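Local coordinates for glycoside hydrolase family 81 (Clostridium thermocellum, PDB 6FOP), which probably hydrolyses internal linkages of beta-1,3-glucans such as laminarin, as a family 81 glycoside hydrolase of the cellulosome, at residues G141-D146 with N199-A204; S180-I185 with I190-P195. One frame throughout, in Å; residues are numbered along the deposited sequence.

Contact 1. Residues G141-D146 with N199-A204. With MG (magnesium ion), chain B.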
ATOM      1  N   GLY A 141      -6.443 -23.776  30.821  1.00 19.63           N
ATOM      2  CA  GLY A 141      -7.881 -23.755  30.895  1.00 20.89           C
ATOM      3  C   GLY A 141      -8.565 -23.836  29.559  1.00 19.63           C
ATOM      4  O   GLY A 141      -7.938 -24.062  28.525  1.00 19.64           O
ATOM      5  N   ASN A 142      -9.861 -23.583  29.585  1.00 19.31           N
ATOM      6  CA  ASN A 142     -10.733 -23.849  28.462  1.00 18.37           C
ATOM      7  C   ASN A 142     -11.174 -22.571  27.738  1.00 18.95           C
ATOM      8  O   ASN A 142     -11.300 -21.516  28.360  1.00 19.63           O
ATOM      9  CB  ASN A 142     -11.982 -24.553  28.966  1.00 19.52           C
ATOM     10  CG  ASN A 142     -11.703 -25.977  29.366  1.00 22.84           C
ATOM     11  OD1 ASN A 142     -10.960 -26.694  28.696  1.00 23.21           O
ATOM     12  ND2 ASN A 142     -12.334 -26.409  30.444  1.00 24.41           N
ATOM     13  N   PRO A 143     -11.495 -22.693  26.445  1.00 17.64           N
ATOM     14  CA  PRO A 143     -12.134 -21.566  25.746  1.00 16.47           C
ATOM     15  C   PRO A 143     -13.459 -21.234  26.369  1.00 18.28           C
ATOM     16  O   PRO A 143     -14.288 -22.129  26.550  1.00 20.60           O
ATOM     17  CB  PRO A 143     -12.333 -22.099  24.322  1.00 17.02           C
ATOM     18  CG  PRO A 143     -11.327 -23.195  24.199  1.00 16.32           C
ATOM     19  CD  PRO A 143     -11.317 -23.838  25.547  1.00 17.12           C
ATOM     20  N   ARG A 144     -13.635 -19.965  26.726  1.00 17.53           N
ATOM     21  CA  ARG A 144     -14.871 -19.468  27.288  1.00 18.22           C
ATOM     22  C   ARG A 144     -15.367 -18.443  26.297  1.00 18.76           C
ATOM     23  O   ARG A 144     -14.778 -17.366  26.193  1.00 20.08           O
ATOM     24  CB  ARG A 144     -14.604 -18.847  28.670  1.00 20.87           C
ATOM     25  CG  ARG A 144     -15.852 -18.306  29.374  1.00 23.37           C
ATOM     26  CD  ARG A 144     -15.490 -17.779  30.763  1.00 26.62           C
ATOM     27  NE  ARG A 144     -14.568 -16.640  30.717  1.00 26.98           N
ATOM     28  CZ  ARG A 144     -14.917 -15.366  30.545  1.00 32.55           C
ATOM     29  NH1 ARG A 144     -16.204 -15.008  30.417  1.00 36.62           N
ATOM     30  NH2 ARG A 144     -13.994 -14.402  30.529  1.00 33.66           N
ATOM     31  N   ILE A 145     -16.380 -18.821  25.519  1.00 17.78           N
ATOM     32  CA  ILE A 145     -16.883 -18.005  24.412  1.00 18.08           C
ATOM     33  C   ILE A 145     -18.048 -17.163  24.907  1.00 19.56           C
ATOM     34  O   ILE A 145     -19.182 -17.657  25.094  1.00 20.76           O
ATOM     35  CB  ILE A 145     -17.278 -18.864  23.189  1.00 18.88           C
ATOM     36  CG1 ILE A 145     -16.187 -19.919  22.891  1.00 19.30           C
ATOM     37  CG2 ILE A 145     -17.564 -17.966  21.983  1.00 20.50           C
ATOM     38  CD1 ILE A 145     -14.794 -19.393  22.630  1.00 19.63           C
ATOM     39  N   ASP A 146     -17.750 -15.888  25.154  1.00 19.74           N
ATOM     40  CA  ASP A 146     -18.687 -14.935  25.732  1.00 19.89           C
ATOM     41  C   ASP A 146     -19.370 -14.164  24.615  1.00 20.06           C
ATOM     42  O   ASP A 146     -18.795 -13.229  24.030  1.00 20.04           O
ATOM     43  CB  ASP A 146     -17.914 -14.004  26.673  1.00 20.60           C
ATOM     44  CG  ASP A 146     -18.776 -12.969  27.350  1.00 22.40           C
ATOM     45  OD1 ASP A 146     -20.000 -12.962  27.164  1.00 24.45           O
ATOM     46  OD2 ASP A 146     -18.187 -12.126  28.072  1.00 26.89           O
ATOM     47  N   ASN A 199      -5.544 -28.855  22.897  1.00 15.27           N
ATOM     48  CA  ASN A 199      -5.693 -27.482  23.348  1.00 16.18           C
ATOM     49  C   ASN A 199      -5.835 -26.478  22.206  1.00 15.30           C
ATOM     50  O   ASN A 199      -5.743 -25.277  22.428  1.00 16.87           O
ATOM     51  CB  ASN A 199      -4.523 -27.087  24.248  1.00 18.35           C
ATOM     52  CG  ASN A 199      -4.418 -27.923  25.480  1.00 20.85           C
ATOM     53  OD1 ASN A 199      -5.077 -27.639  26.477  1.00 29.70           O
ATOM     54  ND2 ASN A 199      -3.634 -28.963  25.427  1.00 18.44           N
ATOM     55  N   TYR A 200      -6.129 -27.002  21.027  1.00 13.66           N
ATOM     56  CA  TYR A 200      -6.394 -26.169  19.847  1.00 14.00           C
ATOM     57  C   TYR A 200      -7.893 -25.928  19.686  1.00 14.51           C
ATOM     58  O   TYR A 200      -8.735 -26.725  20.135  1.00 14.87           O
ATOM     59  CB  TYR A 200      -5.797 -26.833  18.598  1.00 14.69           C
ATOM     60  CG  TYR A 200      -6.240 -28.254  18.375  1.00 13.79           C
ATOM     61  CD1 TYR A 200      -5.526 -29.324  18.932  1.00 13.69           C
ATOM     62  CD2 TYR A 200      -7.350 -28.555  17.620  1.00 14.74           C
ATOM     63  CE1 TYR A 200      -5.930 -30.622  18.742  1.00 14.79           C
ATOM     64  CE2 TYR A 200      -7.763 -29.869  17.435  1.00 14.63           C
ATOM     65  CZ  TYR A 200      -7.035 -30.900  17.988  1.00 14.14           C
ATOM     66  OH  TYR A 200      -7.431 -32.222  17.864  1.00 16.52           O
ATOM     67  N   PHE A 201      -8.251 -24.815  19.044  1.00 13.96           N
ATOM     68  CA  PHE A 201      -9.673 -24.388  18.953  1.00 13.94           C
ATOM     69  C   PHE A 201      -9.726 -23.386  17.814  1.00 14.66           C
ATOM     70  O   PHE A 201      -8.854 -22.522  17.738  1.00 14.79           O
ATOM     71  CB  PHE A 201     -10.098 -23.731  20.264  1.00 15.19           C
ATOM     72  CG  PHE A 201     -11.526 -23.296  20.311  1.00 16.54           C
ATOM     73  CD1 PHE A 201     -12.519 -24.202  20.679  1.00 18.04           C
ATOM     74  CD2 PHE A 201     -11.891 -22.006  19.971  1.00 17.59           C
ATOM     75  CE1 PHE A 201     -13.826 -23.826  20.731  1.00 19.73           C
ATOM     76  CE2 PHE A 201     -13.233 -21.618  20.018  1.00 19.39           C
ATOM     77  CZ  PHE A 201     -14.197 -22.542  20.389  1.00 20.66           C
ATOM     78  N   SER A 202     -10.703 -23.510  16.917  1.00 13.96           N
ATOM     79  CA  SER A 202     -10.832 -22.509  15.838  1.00 13.73           C
ATOM     80  C   SER A 202     -12.267 -22.090  15.655  1.00 13.57           C
ATOM     81  O   SER A 202     -13.189 -22.767  16.127  1.00 14.73           O
ATOM     82  CB  SER A 202     -10.244 -23.025  14.523  1.00 14.06           C
ATOM     83  OG  SER A 202     -10.962 -24.139  14.051  1.00 14.82           O
ATOM     84  N   ILE A 203     -12.457 -20.989  14.948  1.00 14.00           N
ATOM     85  CA  ILE A 203     -13.790 -20.483  14.600  1.00 14.84           C
ATOM     86  C   ILE A 203     -13.743 -20.110  13.124  1.00 14.45           C
ATOM     87  O   ILE A 203     -12.637 -19.877  12.577  1.00 14.06           O
ATOM     88  CB  ILE A 203     -14.221 -19.294  15.470  1.00 15.73           C
ATOM     89  CG1 ILE A 203     -13.406 -18.023  15.190  1.00 15.52           C
ATOM     90  CG2 ILE A 203     -14.126 -19.666  16.944  1.00 16.34           C
ATOM     91  CD1 ILE A 203     -13.888 -17.159  14.032  1.00 16.09           C
ATOM     92  N   ALA A 204     -14.901 -20.067  12.480  1.00 14.93           N
ATOM     93  CA  ALA A 204     -15.018 -19.485  11.128  1.00 13.93           C
ATOM     94  C   ALA A 204     -16.266 -18.705  11.037  1.00 13.92           C
ATOM     95  O   ALA A 204     -17.296 -19.088  11.594  1.00 16.61           O
ATOM     96  CB  ALA A 204     -15.018 -20.529  10.026  1.00 14.32           C
TER
HETATM   97 MG    MG B 827     -22.256 -13.191  26.937  0.70 29.61          MG
HETATM   98  O   HOH W   1      -5.691 -25.479  28.156  1.00 24.66           O
HETATM   99  O   HOH W   2     -24.484 -12.659  26.773  1.00 30.52           O
HETATM  100  O   HOH W   3     -22.349 -14.248  29.014  1.00 41.33           O

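Contact 2. Residues S180-I185 with I190-P195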
ATOM      1  N   SER A 180     -14.226 -33.182  22.715  1.00 17.47           N
ATOM      2  CA  SER A 180     -14.628 -32.034  23.514  1.00 17.73           C
ATOM      3  C   SER A 180     -16.110 -32.139  23.867  1.00 18.64           C
ATOM      4  O   SER A 180     -16.882 -32.843  23.210  1.00 20.19           O
ATOM      5  CB  SER A 180     -14.413 -30.727  22.750  1.00 16.86           C
ATOM      6  OG  SER A 180     -13.047 -30.540  22.413  1.00 16.63           O
ATOM      7  N   LYS A 181     -16.483 -31.407  24.904  1.00 19.15           N
ATOM      8  CA  LYS A 181     -17.867 -31.208  25.271  1.00 20.00           C
ATOM      9  C   LYS A 181     -18.110 -29.727  25.391  1.00 20.05           C
ATOM     10  O   LYS A 181     -17.161 -28.942  25.444  1.00 22.39           O
ATOM     11  CB  LYS A 181     -18.198 -31.907  26.605  1.00 21.44           C
ATOM     12  CG  LYS A 181     -17.895 -33.396  26.625  1.00 26.96           C
ATOM     13  CD  LYS A 181     -18.830 -34.169  25.699  1.00 34.64           C
ATOM     14  CE  LYS A 181     -19.001 -35.633  26.105  1.00 43.81           C
ATOM     15  NZ  LYS A 181     -17.867 -36.453  25.618  1.00 51.17           N
ATOM     16  N   TRP A 182     -19.380 -29.340  25.461  1.00 21.43           N
ATOM     17  CA  TRP A 182     -19.734 -27.917  25.582  1.00 23.60           C
ATOM     18  C   TRP A 182     -20.656 -27.705  26.761  1.00 24.65           C
ATOM     19  O   TRP A 182     -21.614 -28.440  26.931  1.00 26.51           O
ATOM     20  CB  TRP A 182     -20.424 -27.392  24.333  1.00 23.35           C
ATOM     21  CG  TRP A 182     -19.678 -27.642  23.037  1.00 21.57           C
ATOM     22  CD1 TRP A 182     -19.781 -28.745  22.259  1.00 22.72           C
ATOM     23  CD2 TRP A 182     -18.769 -26.752  22.345  1.00 20.88           C
ATOM     24  NE1 TRP A 182     -18.992 -28.630  21.153  1.00 22.38           N
ATOM     25  CE2 TRP A 182     -18.378 -27.409  21.170  1.00 20.50           C
ATOM     26  CE3 TRP A 182     -18.260 -25.462  22.600  1.00 21.24           C
ATOM     27  CZ2 TRP A 182     -17.494 -26.841  20.249  1.00 21.14           C
ATOM     28  CZ3 TRP A 182     -17.379 -24.897  21.667  1.00 20.45           C
ATOM     29  CH2 TRP A 182     -17.006 -25.597  20.529  1.00 20.79           C
ATOM     30  N   GLN A 183     -20.328 -26.701  27.561  1.00 24.76           N
ATOM     31  CA  GLN A 183     -21.123 -26.319  28.719  1.00 26.81           C
ATOM     32  C   GLN A 183     -21.694 -24.948  28.446  1.00 26.90           C
ATOM     33  O   GLN A 183     -21.035 -24.076  27.847  1.00 28.05           O
ATOM     34  CB  GLN A 183     -20.245 -26.222  29.965  1.00 33.73           C
ATOM     35  CG  GLN A 183     -19.860 -27.547  30.583  1.00 39.53           C
ATOM     36  CD  GLN A 183     -19.113 -27.391  31.904  1.00 45.52           C
ATOM     37  OE1 GLN A 183     -18.996 -26.280  32.457  1.00 51.03           O
ATOM     38  NE2 GLN A 183     -18.598 -28.509  32.417  1.00 50.36           N
ATOM     39  N   GLY A 184     -22.917 -24.742  28.869  1.00 26.84           N
ATOM     40  CA  GLY A 184     -23.534 -23.432  28.772  1.00 24.93           C
ATOM     41  C   GLY A 184     -24.307 -23.121  27.516  1.00 27.76           C
ATOM     42  O   GLY A 184     -24.736 -21.990  27.344  1.00 33.71           O
ATOM     43  N   ILE A 185     -24.553 -24.122  26.676  1.00 28.48           N
ATOM     44  CA  ILE A 185     -25.429 -23.966  25.526  1.00 31.07           C
ATOM     45  C   ILE A 185     -26.800 -23.538  26.023  1.00 34.79           C
ATOM     46  O   ILE A 185     -27.352 -24.127  26.966  1.00 35.74           O
ATOM     47  CB  ILE A 185     -25.569 -25.250  24.693  1.00 32.07           C
ATOM     48  CG1 ILE A 185     -24.230 -25.637  24.062  1.00 30.76           C
ATOM     49  CG2 ILE A 185     -26.651 -25.081  23.620  1.00 33.93           C
ATOM     50  CD1 ILE A 185     -24.268 -26.934  23.274  1.00 32.23           C
ATOM     51  N   ILE A 190     -20.598 -19.926  26.274  1.00 23.21           N
ATOM     52  CA  ILE A 190     -20.410 -21.348  26.044  1.00 21.83           C
ATOM     53  C   ILE A 190     -18.954 -21.656  26.297  1.00 21.69           C
ATOM     54  O   ILE A 190     -18.074 -21.029  25.680  1.00 23.12           O
ATOM     55  CB  ILE A 190     -20.800 -21.759  24.599  1.00 23.32           C
ATOM     56  CG1 ILE A 190     -22.263 -21.373  24.321  1.00 25.89           C
ATOM     57  CG2 ILE A 190     -20.565 -23.242  24.367  1.00 26.08           C
ATOM     58  CD1 ILE A 190     -22.782 -21.709  22.935  1.00 25.70           C
ATOM     59  N   THR A 191     -18.708 -22.631  27.166  1.00 21.79           N
ATOM     60  CA  THR A 191     -17.341 -23.076  27.471  1.00 22.87           C
ATOM     61  C   THR A 191     -17.072 -24.389  26.780  1.00 20.83           C
ATOM     62  O   THR A 191     -17.888 -25.312  26.844  1.00 22.26           O
ATOM     63  CB  THR A 191     -17.118 -23.173  28.993  1.00 23.69           C
ATOM     64  OG1 THR A 191     -17.375 -21.878  29.571  1.00 25.66           O
ATOM     65  CG2 THR A 191     -15.698 -23.596  29.334  1.00 25.08           C
ATOM     66  N   CYS A 192     -15.940 -24.449  26.081  1.00 19.77           N
ATOM     67  CA  CYS A 192     -15.521 -25.662  25.423  1.00 19.28           C
ATOM     68  C   CYS A 192     -14.672 -26.461  26.400  1.00 19.53           C
ATOM     69  O   CYS A 192     -13.587 -26.003  26.781  1.00 19.43           O
ATOM     70  CB  CYS A 192     -14.716 -25.335  24.174  1.00 19.90           C
ATOM     71  SG  CYS A 192     -14.176 -26.802  23.294  1.00 21.35           S
ATOM     72  N   ILE A 193     -15.172 -27.630  26.815  1.00 19.13           N
ATOM     73  CA  ILE A 193     -14.429 -28.476  27.740  1.00 19.67           C
ATOM     74  C   ILE A 193     -13.473 -29.300  26.903  1.00 19.42           C
ATOM     75  O   ILE A 193     -13.858 -30.288  26.275  1.00 19.11           O
ATOM     76  CB  ILE A 193     -15.352 -29.360  28.584  1.00 21.38           C
ATOM     77  CG1 ILE A 193     -16.455 -28.526  29.247  1.00 22.54           C
ATOM     78  CG2 ILE A 193     -14.537 -30.135  29.603  1.00 22.86           C
ATOM     79  CD1 ILE A 193     -15.970 -27.416  30.144  1.00 24.08           C
ATOM     80  N   LEU A 194     -12.226 -28.878  26.891  1.00 19.06           N
ATOM     81  CA  LEU A 194     -11.217 -29.534  26.079  1.00 18.47           C
ATOM     82  C   LEU A 194     -10.855 -30.902  26.639  1.00 18.89           C
ATOM     83  O   LEU A 194     -10.788 -31.074  27.846  1.00 20.31           O
ATOM     84  CB  LEU A 194      -9.940 -28.692  26.027  1.00 18.89           C
ATOM     85  CG  LEU A 194     -10.040 -27.316  25.370  1.00 18.15           C
ATOM     86  CD1 LEU A 194      -8.774 -26.525  25.713  1.00 20.40           C
ATOM     87  CD2 LEU A 194     -10.234 -27.473  23.869  1.00 19.67           C
ATOM     88  N   PRO A 195     -10.606 -31.880  25.765  1.00 17.68           N
ATOM     89  CA  PRO A 195     -10.069 -33.154  26.263  1.00 18.44           C
ATOM     90  C   PRO A 195      -8.634 -33.025  26.708  1.00 17.97           C
ATOM     91  O   PRO A 195      -7.914 -32.165  26.209  1.00 18.78           O
ATOM     92  CB  PRO A 195     -10.161 -34.073  25.053  1.00 22.03           C
ATOM     93  CG  PRO A 195     -10.405 -33.224  23.891  1.00 22.13           C
ATOM     94  CD  PRO A 195     -10.648 -31.832  24.295  1.00 19.95           C
TER
HETATM   95  O   HOH W   4     -20.069 -21.529  30.045  1.00 32.50           O

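Contact 1. Residues G141-D146 with N199-A204
Pro143 and Ile145 both pack against the ring of Phe201, and this apolar packing carries the contact. The proline lies over one face: its CB stands 4.1 Å from the centroid of the Phe201 ring and only 5° off the ring normal, a CH-pi contact, while Pro143 CG bears on the CG and CD1 side, 3.9 Å from Phe201 CD1. Ile145 comes in obliquely at the far end of the ring, with its CD1 3.8 Å from Phe201 CE2. With CG anti to the backbone N (chi1 -178°), the Phe201 ring extends toward strand 143-147. The two strands belong to different antiparallel sheets, 143-147 to one and 200-206 to the other, and the three side chains lie in the layer between them; Phe138, on strand 133-139, adds to the packing on Pro143. Polar bridging is confined to the loop ends, where one water donates to Gly141 O at 2.7 Å and to Asn199 OD1 at 2.8 Å. Metal binding occupies the other end of 141-146: Asp146 OD1 holds a magnesium ion at 2.3 Å, with two waters and the carbonyl oxygen of Phe147 among its ligands.

Contact 2. Residues S180-I185 with I190-P195
The indole of Trp182 folds over Cys192, its directly cross-strand neighbour. Cys192 SG sits above one face of the six-membered ring, 4.2 Å from its centroid and offset toward the rim, a sulfur-aromatic contact, while Cys192 CB meets Trp182 CZ3 at 3.7 Å. Having CG beside the backbone N (chi1 -53°) swings the indole across toward the partner strand, and Ile190 CG2 tucks in by Trp182 CB and CE3, approaching the ring obliquely. Trp182 NE1 is bonded to the carbonyl oxygen of Ser160, which holds the pyrrole side of the indole. The same sulfur also meets Ser180 CB, and Pro195 CD lies 3.3 Å from Ser180 OG, whose hydrogen-bond partner is the Pro177 carbonyl. The backbones form an antiparallel beta hairpin, with 181-183 the last strand on this side of the sheet, although the Trp182 backbone also bonds to Ser158. Lys181-Ile193 and Gln183-Thr191 are hydrogen-bonded pairs flanking the non-hydrogen-bonded pair Trp182-Cys192. The bond from Gln183 N to Thr191 O is nearly straight, 175° at the hydrogen, and lies in the carbonyl plane. On the face opposite the indole, Gln183 runs diagonally: its chain, extended beyond CG, lays the amide along Ile193, whose CG1-CD1 branch lodges against Gln183 CG and the amide, CD1 3.6 Å from Gln183 CD. Near the turn, Ile190 CG1 leans on Gly184 O, and Ile190 CD1 meets Ile185 CG1 at 4.3 Å. On the Gln183 and Thr191 face, a water 2.8 Å from Thr191 OG1 donates weakly to Gln183 O.

Strand 189-193 joins the two contacts: it pairs with 181-183 in contact 2 and, along its other edge, with the 143-147 strand of contact 1. Ile145 N lies 2.8 Å from Ile190 O and Pro143 O 2.9 Å from Cys192 N, both probable hydrogen bonds, and the contact centres are about 9 Å apart. Phe201 of contact 1 also touches Trp182 and Cys192, so the layer between the sheets continues from one contact into the other. The magnesium ion bound by Asp146 is about 9 Å from the side chain of Ile190. Both contacts lie well away from the centre of the chain, about 33 and 42 Å from it.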